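Periplasmic binding protein (Veillonella parvula, PDB 4MO9) probably binds a solute, perhaps an iron-siderophore complex, in the cleft between two lobes for delivery to a membrane transporter. Local coordinates at residues L276-T281 against S359-W364; M261-Y266 against A313-P318; L204-N209 against N216-N221; I147-E152 against P318-D323. All coordinates share one frame; numbering follows the deposited sequence.

Contact 1 (L276-T281 against S359-W364); sequences LGFEAT and SYSGIW
Gly277 and Ile363 exchange two backbone hydrogen bonds. Gly277 N reaches Ile363 O at 2.7 Å, with an N-H...O angle of 174°, and Ile363 N returns to Gly277 O at 3.0 Å. The reciprocal pair defines a single antiparallel bridge of the hydrogen-bonded kind, joining two loops of the lobe built on the mixed sheet: one leads into helix 282-295, the other into strand 365-367. Beside the bridge, Trp364 NE1 donates nearly in the ring plane to Ser361 O at 2.8 Å, tying the indole to its own loop. Gly362 CA approaches Gly277 O at 3.2 Å, a CA-H...O contact. A side chain at Gly362 would clash with Gly277 O and Phe278 CA, and the backbone angles of both glycines call for glycine by themselves.

Aromatic packing flanks the bridge. Gly277 CA stands over the face of the six-membered ring of Trp364, 3.8 Å from its centroid, a CH-pi contact. Phe278 CG is anti to the carbonyl carbon (chi1 -69°), and the ring it carries takes the indole edge on its face in a T-shaped stack with planes at 86°, Trp364 CZ2 coming within 3.6 Å of Phe278 CE2. His84 of helix 79-88 also stacks with Phe278. An alanine in place of Phe278 would probably leave the Trp364 edge without the face it points into and open a gap beside Ser361 OG, which lies in the phenyl plane at its edge.

Further out, Ala280 CB meets Ile363 CB, while Leu276 crosses Ile363 at about a right angle, Leu276 CD2 lying 3.9 Å from Ile363 CG2.

Contact 2 (M261-Y266 against A313-P318); sequences MIMGSY and AHHGLP
Gly264 supplies both backbone hydrogen bonds of this contact, one through each of its polar atoms. Its N-H donates to Ala313 O at 3.1 Å. Its own carbonyl accepts from His315 N at 2.8 Å, with an N-H...O angle of 170°. Two CA-H...O contacts reinforce the pair: Met263 CA points its hydrogen at Ala313 O, and His314 CA does the same toward Gly264 O, each at a carbon-to-oxygen distance of 3.3 Å.

These bonds continue the pairing of the parallel neighbours 259-263 and 310-313 toward the loops that follow, in the mixed sheet of one lobe of a periplasmic binding protein fold. From there residues His314 to Leu317 make a type I beta turn, closed by Leu317 N to His314 O.

Among the flat groups, His314 has its CG anti to the backbone N (chi1 -166°), and the ring carried there takes Gly264 O and Ser265 CA over one face, both offset toward the rim. Ser265 OG approaches His314 CE1 at 3.4 Å. Rotation of the ring is fixed by its own turn, because Gly316 N donates in the ring plane to His314 ND1 at 2.9 Å. His315 bonds through ND1 to Trp224 of helix 224-230, and Met263 CB rests near that same nitrogen.

Apolar packing comes from two selenomethionines. The selenium atoms of Met261 and Met263 both touch Ala313 CB, at 4.2 Å and 4.3 Å respectively.

Contact 3 (L204-N209 against N216-N221); sequences LEVGMN and NSFSGN
Asn216 O begins the contact by accepting Val206 N at 3.0 Å, with an N-H...O angle of 169°. The same oxygen is approached by Glu205 CA in a CA-H...O contact of 3.5 Å, and Val206 CG2 lies close by at 3.6 Å from Asn216 O. A backbone oxygen is thus met by one N-H and one C-H of successive residues.

Ser217 follows with a side-chain bond to the other segment. Its OG is anti to the backbone N (chi1 -169°), which places the hydroxyl 2.8 Å from Leu204 O, to which it donates within the carbonyl plane. Ser217 CA adds a CA-H...O contact to Leu204 O, so this carbonyl receives two approaches from one residue. Thr237 also hydrogen-bonds to Ser217 OG.

The segment 204-209 carries the end of strand 201-206 in the mixed sheet of this lobe, and the chain returns alongside it after only six intervening residues, before helix 224-230. Glu205 secures that return from the strand side: its carboxylate reaches Gly215 N, just ahead of the second segment, as well as Tyr203 OH and Arg296.

Phe218 CB points toward the strand. The Phe218 and Val206 side chains cross at about a right angle, with Phe218 CZ 3.5 Å from Val206 CG2. On the same ring, Phe218 CD1 meets Leu204 CB at 4.0 Å, so alternate residues of the strand touch one phenyl group. Trp224 of helix 224-230 meets the same ring, with planes at about 65°.

Contact 4 (I147-E152 against P318-D323); sequences IDYHAE and PREVFD
The His150 ring carries Arg319 CB over one face, 3.9 Å from its centroid, a CH-pi contact. Arg319 CG sits between the backbone N and the carbonyl carbon (chi1 49°), alongside the imidazole and 3.7 Å from His150 CD2; Arg319 CD follows at 3.6 Å from His150 NE2, and the guanidinium stands at 81° to the ring. A water in the imidazole plane bridges them, bonded to His150 NE2 at 2.7 Å and accepting from Arg319 NE at 2.8 Å. One face of Tyr149 takes the backbone from Glu320 C to Val321 N, the latter over the ring centre; Tyr149 OH bonds to Thr54.

Glu152 OE2 accepts Arg319 N at 2.8 Å on the syn side but 34° out of the carboxylate plane. Glu152 OE1 lies only 2.5 Å from Asp323 OD2, close enough that one of the two acids probably holds a proton; Asp323 OD1 bonds to Tyr181 OH. A leucine in place of Glu152 would probably leave Arg319 N without its acceptor and Asp323 OD2 without its acid neighbour.

Here the loop between strand 143-147 and helix 154-168 in one lobe meets the loop before helix 324-334 in the other, beside the trimethylamine oxide pocket, with helix 52-59 packed against Val321 and helix 224-230 against Pro318.

Overall arrangement
Contacts 1, 2 and 3 belong to the lobe built on the mixed sheet, whereas contact 4 joins that lobe to the one with the four-stranded parallel sheet. Contacts 2 and 3, with centres 10 Å apart, share adjacent strands 259-263 and 201-206; contacts 1 and 2, 11 Å apart, touch through Trp364 and His314. Pro318 belongs to both contacts 2 and 4, centres 14 Å apart, so one loop leads from the end of strand 310-313 to the lobe interface. Along the chain contact 4 opens first, contacts 3 and 2 fall between its segments, and contact 1 alternates with 2 and 4. The layout links the sheet to the cleft, where trimethylamine oxide lies about 6 Å from the Arg319 side chain.

Contact 1 (L276-T281 against S359-W364)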
loop_
_atom_site.group_PDB
_atom_site.type_symbol
_atom_site.label_atom_id
_atom_site.label_comp_id
_atom_site.label_asym_id
_atom_site.label_seq_id
_atom_site.Cartn_x
_atom_site.Cartn_y
_atom_site.Cartn_z
ATOM N N LEU A 276 9.592 -9.905 -2.740
ATOM C CA LEU A 276 10.065 -8.529 -2.591
ATOM C C LEU A 276 9.927 -8.141 -1.124
ATOM O O LEU A 276 9.301 -8.879 -0.352
ATOM C CB LEU A 276 9.250 -7.575 -3.468
ATOM C CG LEU A 276 9.464 -7.729 -4.984
ATOM C CD1 LEU A 276 8.581 -6.723 -5.739
ATOM C CD2 LEU A 276 10.919 -7.526 -5.323
ATOM N N GLY A 277 10.511 -7.002 -0.739
ATOM C CA GLY A 277 10.413 -6.511 0.632
ATOM C C GLY A 277 11.736 -6.578 1.381
ATOM O O GLY A 277 12.809 -6.602 0.764
ATOM N N PHE A 278 11.669 -6.627 2.711
ATOM C CA PHE A 278 12.877 -6.611 3.543
ATOM C C PHE A 278 13.664 -7.909 3.503
ATOM O O PHE A 278 14.868 -7.912 3.786
ATOM C CB PHE A 278 12.524 -6.263 4.993
ATOM C CG PHE A 278 12.073 -4.843 5.169
ATOM C CD1 PHE A 278 13.003 -3.804 5.193
ATOM C CD2 PHE A 278 10.723 -4.540 5.293
ATOM C CE1 PHE A 278 12.590 -2.485 5.349
ATOM C CE2 PHE A 278 10.299 -3.225 5.451
ATOM C CZ PHE A 278 11.236 -2.195 5.478
ATOM N N GLU A 279 12.988 -9.008 3.173
ATOM C CA GLU A 279 13.651 -10.306 3.075
ATOM C C GLU A 279 13.736 -10.711 1.623
ATOM O O GLU A 279 13.075 -11.659 1.193
ATOM C CB GLU A 279 12.878 -11.372 3.839
ATOM C CG GLU A 279 12.544 -10.962 5.235
ATOM C CD GLU A 279 13.017 -11.954 6.263
ATOM O OE1 GLU A 279 13.429 -13.073 5.877
ATOM O OE2 GLU A 279 12.978 -11.605 7.462
ATOM N N ALA A 280 14.562 -9.994 0.875
ATOM C CA ALA A 280 14.651 -10.177 -0.557
ATOM C C ALA A 280 16.052 -9.788 -0.971
ATOM O O ALA A 280 16.624 -8.843 -0.418
ATOM C CB ALA A 280 13.635 -9.296 -1.261
ATOM N N THR A 281 16.614 -10.519 -1.927
ATOM C CA THR A 281 17.889 -10.133 -2.511
ATOM C C THR A 281 17.723 -9.991 -4.018
ATOM O O THR A 281 16.805 -10.577 -4.601
ATOM C CB THR A 281 18.981 -11.170 -2.227
ATOM O OG1 THR A 281 18.733 -12.345 -3.007
ATOM C CG2 THR A 281 18.999 -11.523 -0.741
ATOM N N SER A 359 14.920 1.928 9.287
ATOM C CA SER A 359 15.916 2.063 8.227
ATOM C C SER A 359 15.413 1.471 6.914
ATOM O O SER A 359 14.726 0.440 6.894
ATOM C CB SER A 359 17.229 1.386 8.623
ATOM O OG SER A 359 17.039 -0.008 8.803
ATOM N N TYR A 360 15.746 2.128 5.810
ATOM C CA TYR A 360 15.396 1.601 4.504
ATOM C C TYR A 360 16.339 0.462 4.116
ATOM O O TYR A 360 17.544 0.558 4.347
ATOM C CB TYR A 360 15.455 2.704 3.448
ATOM C CG TYR A 360 15.149 2.201 2.056
ATOM C CD1 TYR A 360 13.852 1.863 1.692
ATOM C CD2 TYR A 360 16.157 2.054 1.113
ATOM C CE1 TYR A 360 13.561 1.397 0.424
ATOM C CE2 TYR A 360 15.880 1.589 -0.159
ATOM C CZ TYR A 360 14.578 1.265 -0.498
ATOM O OH TYR A 360 14.307 0.795 -1.769
ATOM N N SER A 361 15.776 -0.609 3.554
ATOM C CA SER A 361 16.548 -1.689 2.920
ATOM C C SER A 361 15.604 -2.632 2.167
ATOM O O SER A 361 14.398 -2.390 2.105
ATOM C CB SER A 361 17.373 -2.482 3.935
ATOM O OG SER A 361 16.531 -3.265 4.749
ATOM N N GLY A 362 16.152 -3.691 1.581
ATOM C CA GLY A 362 15.338 -4.649 0.851
ATOM C C GLY A 362 15.151 -4.274 -0.611
ATOM O O GLY A 362 15.792 -3.340 -1.100
ATOM N N ILE A 363 14.266 -4.996 -1.302
ATOM C CA ILE A 363 14.053 -4.833 -2.743
ATOM C C ILE A 363 12.559 -4.660 -3.015
ATOM O O ILE A 363 11.753 -5.487 -2.585
ATOM C CB ILE A 363 14.552 -6.073 -3.520
ATOM C CG1 ILE A 363 15.988 -6.435 -3.117
ATOM C CG2 ILE A 363 14.403 -5.866 -5.031
ATOM C CD1 ILE A 363 17.042 -5.535 -3.713
ATOM N N TRP A 364 12.193 -3.607 -3.743
ATOM C CA TRP A 364 10.791 -3.192 -3.836
ATOM C C TRP A 364 10.308 -3.082 -5.272
ATOM O O TRP A 364 9.103 -3.037 -5.529
ATOM C CB TRP A 364 10.602 -1.857 -3.089
ATOM C CG TRP A 364 11.044 -1.986 -1.677
ATOM C CD1 TRP A 364 12.312 -1.802 -1.186
ATOM C CD2 TRP A 364 10.234 -2.394 -0.566
ATOM N NE1 TRP A 364 12.329 -2.052 0.176
ATOM C CE2 TRP A 364 11.068 -2.420 0.576
ATOM C CE3 TRP A 364 8.886 -2.732 -0.422
ATOM C CZ2 TRP A 364 10.588 -2.768 1.846
ATOM C CZ3 TRP A 364 8.413 -3.080 0.834
ATOM C CH2 TRP A 364 9.260 -3.097 1.951
#

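Contact 2 (M261-Y266 against A313-P318)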
loop_
_atom_site.group_PDB
_atom_site.type_symbol
_atom_site.label_atom_id
_atom_site.label_comp_id
_atom_site.label_asym_id
_atom_site.label_seq_id
_atom_site.Cartn_x
_atom_site.Cartn_y
_atom_site.Cartn_z
HETATM N N MSE A 261 3.676 -7.332 -15.531
HETATM C CA MSE A 261 4.183 -6.985 -14.210
HETATM C C MSE A 261 3.631 -7.972 -13.190
HETATM O O MSE A 261 2.405 -8.120 -13.067
HETATM C CB MSE A 261 3.805 -5.548 -13.841
HETATM C CG MSE A 261 4.593 -5.015 -12.651
HETATM SE SE MSE A 261 4.093 -3.189 -12.167
HETATM C CE MSE A 261 4.312 -2.426 -13.959
ATOM N N ILE A 262 4.536 -8.669 -12.499
ATOM C CA ILE A 262 4.162 -9.655 -11.482
ATOM C C ILE A 262 4.425 -9.083 -10.092
ATOM O O ILE A 262 5.572 -8.773 -9.769
ATOM C CB ILE A 262 4.995 -10.951 -11.616
ATOM C CG1 ILE A 262 4.951 -11.491 -13.051
ATOM C CG2 ILE A 262 4.518 -11.998 -10.606
ATOM C CD1 ILE A 262 3.576 -11.962 -13.496
HETATM N N MSE A 263 3.393 -8.954 -9.261
HETATM C CA MSE A 263 3.580 -8.315 -7.953
HETATM C C MSE A 263 4.250 -9.267 -6.946
HETATM O O MSE A 263 3.909 -10.459 -6.871
HETATM C CB MSE A 263 2.254 -7.764 -7.413
HETATM C CG MSE A 263 1.483 -6.909 -8.431
HETATM SE SE MSE A 263 2.544 -5.505 -9.288
HETATM C CE MSE A 263 1.296 -5.172 -10.745
ATOM N N GLY A 264 5.227 -8.747 -6.204
ATOM C CA GLY A 264 5.927 -9.539 -5.211
ATOM C C GLY A 264 5.671 -9.062 -3.793
ATOM O O GLY A 264 5.221 -7.931 -3.573
ATOM N N SER A 265 5.935 -9.938 -2.825
ATOM C CA SER A 265 5.748 -9.592 -1.420
ATOM C C SER A 265 6.398 -10.658 -0.562
ATOM O O SER A 265 7.171 -11.481 -1.061
ATOM C CB SER A 265 4.262 -9.497 -1.076
ATOM O OG SER A 265 4.081 -8.818 0.168
ATOM N N TYR A 266 6.077 -10.647 0.726
ATOM C CA TYR A 266 6.601 -11.653 1.642
ATOM C C TYR A 266 5.557 -12.752 1.840
ATOM O O TYR A 266 4.598 -12.573 2.602
ATOM C CB TYR A 266 6.986 -11.005 2.983
ATOM C CG TYR A 266 7.617 -11.969 3.963
ATOM C CD1 TYR A 266 8.874 -12.507 3.717
ATOM C CD2 TYR A 266 6.958 -12.343 5.129
ATOM C CE1 TYR A 266 9.465 -13.398 4.608
ATOM C CE2 TYR A 266 7.541 -13.238 6.031
ATOM C CZ TYR A 266 8.795 -13.755 5.761
ATOM O OH TYR A 266 9.388 -14.638 6.637
ATOM N N ALA A 313 6.631 -5.067 -8.891
ATOM C CA ALA A 313 6.577 -4.058 -7.843
ATOM C C ALA A 313 5.978 -4.713 -6.605
ATOM O O ALA A 313 5.252 -5.701 -6.723
ATOM C CB ALA A 313 5.729 -2.873 -8.280
ATOM N N HIS A 314 6.284 -4.177 -5.427
ATOM C CA HIS A 314 5.841 -4.770 -4.166
ATOM C C HIS A 314 4.340 -4.540 -3.935
ATOM O O HIS A 314 3.872 -3.393 -3.931
ATOM C CB HIS A 314 6.652 -4.181 -2.995
ATOM C CG HIS A 314 6.508 -4.942 -1.711
ATOM N ND1 HIS A 314 5.329 -4.984 -1.002
ATOM C CD2 HIS A 314 7.393 -5.698 -1.014
ATOM C CE1 HIS A 314 5.489 -5.733 0.077
ATOM N NE2 HIS A 314 6.733 -6.176 0.095
ATOM N N HIS A 315 3.609 -5.633 -3.710
ATOM C CA HIS A 315 2.149 -5.648 -3.548
ATOM C C HIS A 315 1.647 -4.799 -2.382
ATOM O O HIS A 315 0.484 -4.370 -2.366
ATOM C CB HIS A 315 1.691 -7.106 -3.375
ATOM C CG HIS A 315 0.219 -7.329 -3.560
ATOM N ND1 HIS A 315 -0.517 -6.706 -4.544
ATOM C CD2 HIS A 315 -0.641 -8.148 -2.909
ATOM C CE1 HIS A 315 -1.775 -7.113 -4.476
ATOM N NE2 HIS A 315 -1.875 -7.992 -3.495
ATOM N N GLY A 316 2.514 -4.550 -1.401
ATOM C CA GLY A 316 2.099 -3.852 -0.191
ATOM C C GLY A 316 2.384 -2.360 -0.211
ATOM O O GLY A 316 2.191 -1.665 0.786
ATOM N N LEU A 317 2.863 -1.860 -1.343
ATOM C CA LEU A 317 3.153 -0.440 -1.468
ATOM C C LEU A 317 1.939 0.454 -1.786
ATOM O O LEU A 317 1.908 1.599 -1.326
ATOM C CB LEU A 317 4.292 -0.184 -2.462
ATOM C CG LEU A 317 5.697 -0.674 -2.070
ATOM C CD1 LEU A 317 6.678 -0.505 -3.236
ATOM C CD2 LEU A 317 6.203 0.067 -0.827
ATOM N N PRO A 318 0.949 -0.043 -2.567
ATOM C CA PRO A 318 -0.242 0.786 -2.810
ATOM C C PRO A 318 -1.116 1.048 -1.576
ATOM O O PRO A 318 -0.871 0.496 -0.500
ATOM C CB PRO A 318 -1.047 -0.049 -3.804
ATOM C CG PRO A 318 0.009 -0.809 -4.576
ATOM C CD PRO A 318 0.987 -1.200 -3.485
#

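Contact 3 (L204-N209 against N216-N221)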
loop_
_atom_site.group_PDB
_atom_site.type_symbol
_atom_site.label_atom_id
_atom_site.label_comp_id
_atom_site.label_asym_id
_atom_site.label_seq_id
_atom_site.Cartn_x
_atom_site.Cartn_y
_atom_site.Cartn_z
ATOM N N LEU A 204 -1.284 -7.703 -15.568
ATOM C CA LEU A 204 -0.931 -7.502 -14.163
ATOM C C LEU A 204 -1.289 -8.745 -13.365
ATOM O O LEU A 204 -2.385 -9.286 -13.518
ATOM C CB LEU A 204 -1.706 -6.314 -13.585
ATOM C CG LEU A 204 -1.590 -4.943 -14.249
ATOM C CD1 LEU A 204 -2.649 -3.988 -13.681
ATOM C CD2 LEU A 204 -0.209 -4.362 -14.024
ATOM N N GLU A 205 -0.381 -9.213 -12.514
ATOM C CA GLU A 205 -0.695 -10.395 -11.713
ATOM C C GLU A 205 -0.013 -10.321 -10.356
ATOM O O GLU A 205 1.167 -9.949 -10.275
ATOM C CB GLU A 205 -0.289 -11.695 -12.431
ATOM C CG GLU A 205 -0.724 -12.964 -11.672
ATOM C CD GLU A 205 -0.126 -14.256 -12.229
ATOM O OE1 GLU A 205 -0.041 -14.409 -13.474
ATOM O OE2 GLU A 205 0.243 -15.145 -11.420
ATOM N N VAL A 206 -0.760 -10.650 -9.299
ATOM C CA VAL A 206 -0.165 -10.840 -7.977
ATOM C C VAL A 206 0.543 -12.193 -8.005
ATOM O O VAL A 206 -0.101 -13.238 -8.205
ATOM C CB VAL A 206 -1.222 -10.832 -6.858
ATOM C CG1 VAL A 206 -0.542 -10.764 -5.488
ATOM C CG2 VAL A 206 -2.146 -9.631 -7.026
ATOM N N GLY A 207 1.864 -12.189 -7.827
ATOM C CA GLY A 207 2.623 -13.424 -7.963
ATOM C C GLY A 207 2.694 -14.268 -6.703
ATOM O O GLY A 207 3.746 -14.836 -6.394
HETATM N N MSE A 208 1.572 -14.373 -5.991
HETATM C CA MSE A 208 1.529 -15.037 -4.689
HETATM C C MSE A 208 1.576 -16.556 -4.788
HETATM O O MSE A 208 1.988 -17.237 -3.841
HETATM C CB MSE A 208 0.267 -14.617 -3.934
HETATM C CG MSE A 208 0.060 -15.335 -2.604
HETATM SE SE MSE A 208 -1.498 -14.638 -1.662
HETATM C CE MSE A 208 -2.858 -15.110 -2.968
ATOM N N ASN A 209 1.159 -17.087 -5.933
ATOM C CA ASN A 209 1.065 -18.530 -6.091
ATOM C C ASN A 209 2.210 -19.135 -6.901
ATOM O O ASN A 209 2.225 -20.337 -7.147
ATOM C CB ASN A 209 -0.289 -18.908 -6.702
ATOM C CG ASN A 209 -1.454 -18.569 -5.790
ATOM O OD1 ASN A 209 -1.347 -18.672 -4.568
ATOM N ND2 ASN A 209 -2.571 -18.157 -6.381
ATOM N N ASN A 216 -4.165 -13.512 -8.696
ATOM C CA ASN A 216 -5.225 -12.608 -9.125
ATOM C C ASN A 216 -4.750 -11.580 -10.141
ATOM O O ASN A 216 -3.639 -11.047 -10.024
ATOM C CB ASN A 216 -5.822 -11.869 -7.918
ATOM C CG ASN A 216 -6.641 -12.777 -7.023
ATOM O OD1 ASN A 216 -7.197 -13.781 -7.470
ATOM N ND2 ASN A 216 -6.725 -12.423 -5.756
ATOM N N SER A 217 -5.593 -11.297 -11.133
ATOM C CA SER A 217 -5.358 -10.158 -12.019
ATOM C C SER A 217 -6.367 -9.091 -11.644
ATOM O O SER A 217 -6.967 -9.163 -10.565
ATOM C CB SER A 217 -5.495 -10.537 -13.493
ATOM O OG SER A 217 -5.008 -9.488 -14.320
ATOM N N PHE A 218 -6.554 -8.091 -12.503
ATOM C CA PHE A 218 -7.332 -6.913 -12.105
ATOM C C PHE A 218 -8.221 -6.345 -13.214
ATOM O O PHE A 218 -7.909 -6.487 -14.400
ATOM C CB PHE A 218 -6.378 -5.808 -11.625
ATOM C CG PHE A 218 -5.545 -6.197 -10.426
ATOM C CD1 PHE A 218 -4.322 -6.839 -10.585
ATOM C CD2 PHE A 218 -5.987 -5.918 -9.141
ATOM C CE1 PHE A 218 -3.551 -7.191 -9.484
ATOM C CE2 PHE A 218 -5.223 -6.269 -8.030
ATOM C CZ PHE A 218 -4.004 -6.915 -8.208
ATOM N N SER A 219 -9.321 -5.692 -12.828
ATOM C CA SER A 219 -10.101 -4.875 -13.760
ATOM C C SER A 219 -9.318 -3.590 -13.994
ATOM O O SER A 219 -8.248 -3.404 -13.413
ATOM C CB SER A 219 -11.442 -4.500 -13.147
ATOM O OG SER A 219 -11.242 -3.534 -12.130
ATOM N N GLY A 220 -9.850 -2.687 -14.816
ATOM C CA GLY A 220 -9.174 -1.429 -15.080
ATOM C C GLY A 220 -9.426 -0.353 -14.038
ATOM O O GLY A 220 -8.807 0.724 -14.082
ATOM N N ASN A 221 -10.328 -0.629 -13.096
ATOM C CA ASN A 221 -10.656 0.354 -12.059
ATOM C C ASN A 221 -10.555 -0.158 -10.619
ATOM O O ASN A 221 -11.175 0.401 -9.718
ATOM C CB ASN A 221 -12.045 0.963 -12.297
ATOM C CG ASN A 221 -13.171 -0.041 -12.086
ATOM O OD1 ASN A 221 -12.937 -1.194 -11.708
ATOM N ND2 ASN A 221 -14.407 0.399 -12.322
#

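Contact 4 (I147-E152 against P318-D323)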
loop_
_atom_site.group_PDB
_atom_site.type_symbol
_atom_site.label_atom_id
_atom_site.label_comp_id
_atom_site.label_asym_id
_atom_site.label_seq_id
_atom_site.Cartn_x
_atom_site.Cartn_y
_atom_site.Cartn_z
ATOM N N ILE A 147 -10.203 7.626 7.277
ATOM C CA ILE A 147 -9.132 7.968 6.349
ATOM C C ILE A 147 -9.312 7.082 5.108
ATOM O O ILE A 147 -10.077 6.111 5.139
ATOM C CB ILE A 147 -7.745 7.716 6.976
ATOM C CG1 ILE A 147 -7.563 6.222 7.278
ATOM C CG2 ILE A 147 -7.558 8.551 8.260
ATOM C CD1 ILE A 147 -6.137 5.846 7.694
ATOM N N ASP A 148 -8.626 7.394 4.012
ATOM C CA ASP A 148 -8.876 6.628 2.796
ATOM C C ASP A 148 -7.715 6.730 1.821
ATOM O O ASP A 148 -7.698 7.592 0.929
ATOM C CB ASP A 148 -10.192 7.056 2.117
ATOM C CG ASP A 148 -10.600 6.122 0.973
ATOM O OD1 ASP A 148 -9.986 5.039 0.799
ATOM O OD2 ASP A 148 -11.556 6.454 0.238
ATOM N N TYR A 149 -6.751 5.837 1.985
ATOM C CA TYR A 149 -5.677 5.705 1.018
ATOM C C TYR A 149 -6.075 4.760 -0.117
ATOM O O TYR A 149 -5.411 4.733 -1.166
ATOM C CB TYR A 149 -4.418 5.191 1.720
ATOM C CG TYR A 149 -3.800 6.172 2.696
ATOM C CD1 TYR A 149 -3.531 7.482 2.322
ATOM C CD2 TYR A 149 -3.494 5.784 3.997
ATOM C CE1 TYR A 149 -2.952 8.383 3.214
ATOM C CE2 TYR A 149 -2.934 6.675 4.908
ATOM C CZ TYR A 149 -2.658 7.973 4.504
ATOM O OH TYR A 149 -2.089 8.850 5.395
ATOM N N HIS A 150 -7.155 3.993 0.068
ATOM C CA HIS A 150 -7.523 2.971 -0.921
ATOM C C HIS A 150 -8.130 3.594 -2.166
ATOM O O HIS A 150 -8.089 2.999 -3.249
ATOM C CB HIS A 150 -8.496 1.936 -0.334
ATOM C CG HIS A 150 -7.888 1.062 0.718
ATOM N ND1 HIS A 150 -7.665 1.489 2.011
ATOM C CD2 HIS A 150 -7.454 -0.221 0.665
ATOM C CE1 HIS A 150 -7.114 0.508 2.708
ATOM N NE2 HIS A 150 -6.982 -0.545 1.914
ATOM N N ALA A 151 -8.689 4.795 -2.028
ATOM C CA ALA A 151 -9.301 5.463 -3.185
ATOM C C ALA A 151 -8.254 5.772 -4.255
ATOM O O ALA A 151 -8.567 5.843 -5.447
ATOM C CB ALA A 151 -9.987 6.757 -2.748
ATOM N N GLU A 152 -7.019 5.984 -3.811
ATOM C CA GLU A 152 -5.943 6.453 -4.683
ATOM C C GLU A 152 -6.346 7.750 -5.404
ATOM O O GLU A 152 -6.128 7.897 -6.615
ATOM C CB GLU A 152 -5.536 5.371 -5.690
ATOM C CG GLU A 152 -5.190 4.006 -5.066
ATOM C CD GLU A 152 -3.839 3.990 -4.346
ATOM O OE1 GLU A 152 -3.319 5.081 -3.986
ATOM O OE2 GLU A 152 -3.293 2.877 -4.128
ATOM N N PRO A 318 0.949 -0.043 -2.567
ATOM C CA PRO A 318 -0.242 0.786 -2.810
ATOM C C PRO A 318 -1.116 1.048 -1.576
ATOM O O PRO A 318 -0.871 0.496 -0.500
ATOM C CB PRO A 318 -1.047 -0.049 -3.804
ATOM C CG PRO A 318 0.009 -0.809 -4.576
ATOM C CD PRO A 318 0.987 -1.200 -3.485
ATOM N N ARG A 319 -2.156 1.856 -1.773
ATOM C CA ARG A 319 -3.069 2.278 -0.701
ATOM C C ARG A 319 -2.334 2.658 0.589
ATOM O O ARG A 319 -2.763 2.304 1.699
ATOM C CB ARG A 319 -4.234 1.275 -0.473
ATOM C CG ARG A 319 -3.884 -0.224 -0.338
ATOM C CD ARG A 319 -3.445 -0.625 1.083
ATOM N NE ARG A 319 -3.192 -2.070 1.214
ATOM C CZ ARG A 319 -1.982 -2.626 1.175
ATOM N NH1 ARG A 319 -0.902 -1.864 1.004
ATOM N NH2 ARG A 319 -1.841 -3.945 1.306
ATOM N N GLU A 320 -1.245 3.412 0.436
ATOM C CA GLU A 320 -0.456 3.845 1.590
ATOM C C GLU A 320 0.122 5.236 1.416
ATOM O O GLU A 320 0.191 5.770 0.296
ATOM C CB GLU A 320 0.694 2.863 1.889
ATOM C CG GLU A 320 0.381 1.800 2.959
ATOM C CD GLU A 320 0.075 2.395 4.339
ATOM O OE1 GLU A 320 0.270 3.627 4.544
ATOM O OE2 GLU A 320 -0.351 1.619 5.235
ATOM N N VAL A 321 0.569 5.793 2.537
ATOM C CA VAL A 321 1.105 7.146 2.567
ATOM C C VAL A 321 2.318 7.296 1.650
ATOM O O VAL A 321 2.560 8.388 1.120
ATOM C CB VAL A 321 1.441 7.581 4.020
ATOM C CG1 VAL A 321 2.568 6.698 4.598
ATOM C CG2 VAL A 321 1.815 9.065 4.078
ATOM N N PHE A 322 3.070 6.209 1.441
ATOM C CA PHE A 322 4.256 6.277 0.595
ATOM C C PHE A 322 4.027 5.788 -0.852
ATOM O O PHE A 322 4.999 5.551 -1.584
ATOM C CB PHE A 322 5.447 5.523 1.238
ATOM C CG PHE A 322 5.113 4.123 1.726
ATOM C CD1 PHE A 322 4.301 3.273 0.974
ATOM C CD2 PHE A 322 5.631 3.651 2.934
ATOM C CE1 PHE A 322 3.994 1.987 1.423
ATOM C CE2 PHE A 322 5.332 2.365 3.390
ATOM C CZ PHE A 322 4.509 1.533 2.633
ATOM N N ASP A 323 2.766 5.640 -1.270
ATOM C CA ASP A 323 2.488 5.017 -2.575
ATOM C C ASP A 323 2.770 5.899 -3.794
ATOM O O ASP A 323 2.585 5.458 -4.931
ATOM C CB ASP A 323 1.096 4.331 -2.650
ATOM C CG ASP A 323 -0.072 5.303 -2.816
ATOM O OD1 ASP A 323 0.101 6.506 -3.152
ATOM O OD2 ASP A 323 -1.219 4.846 -2.592
HETATM O O HOH W 1 -5.664 -2.906 2.269
#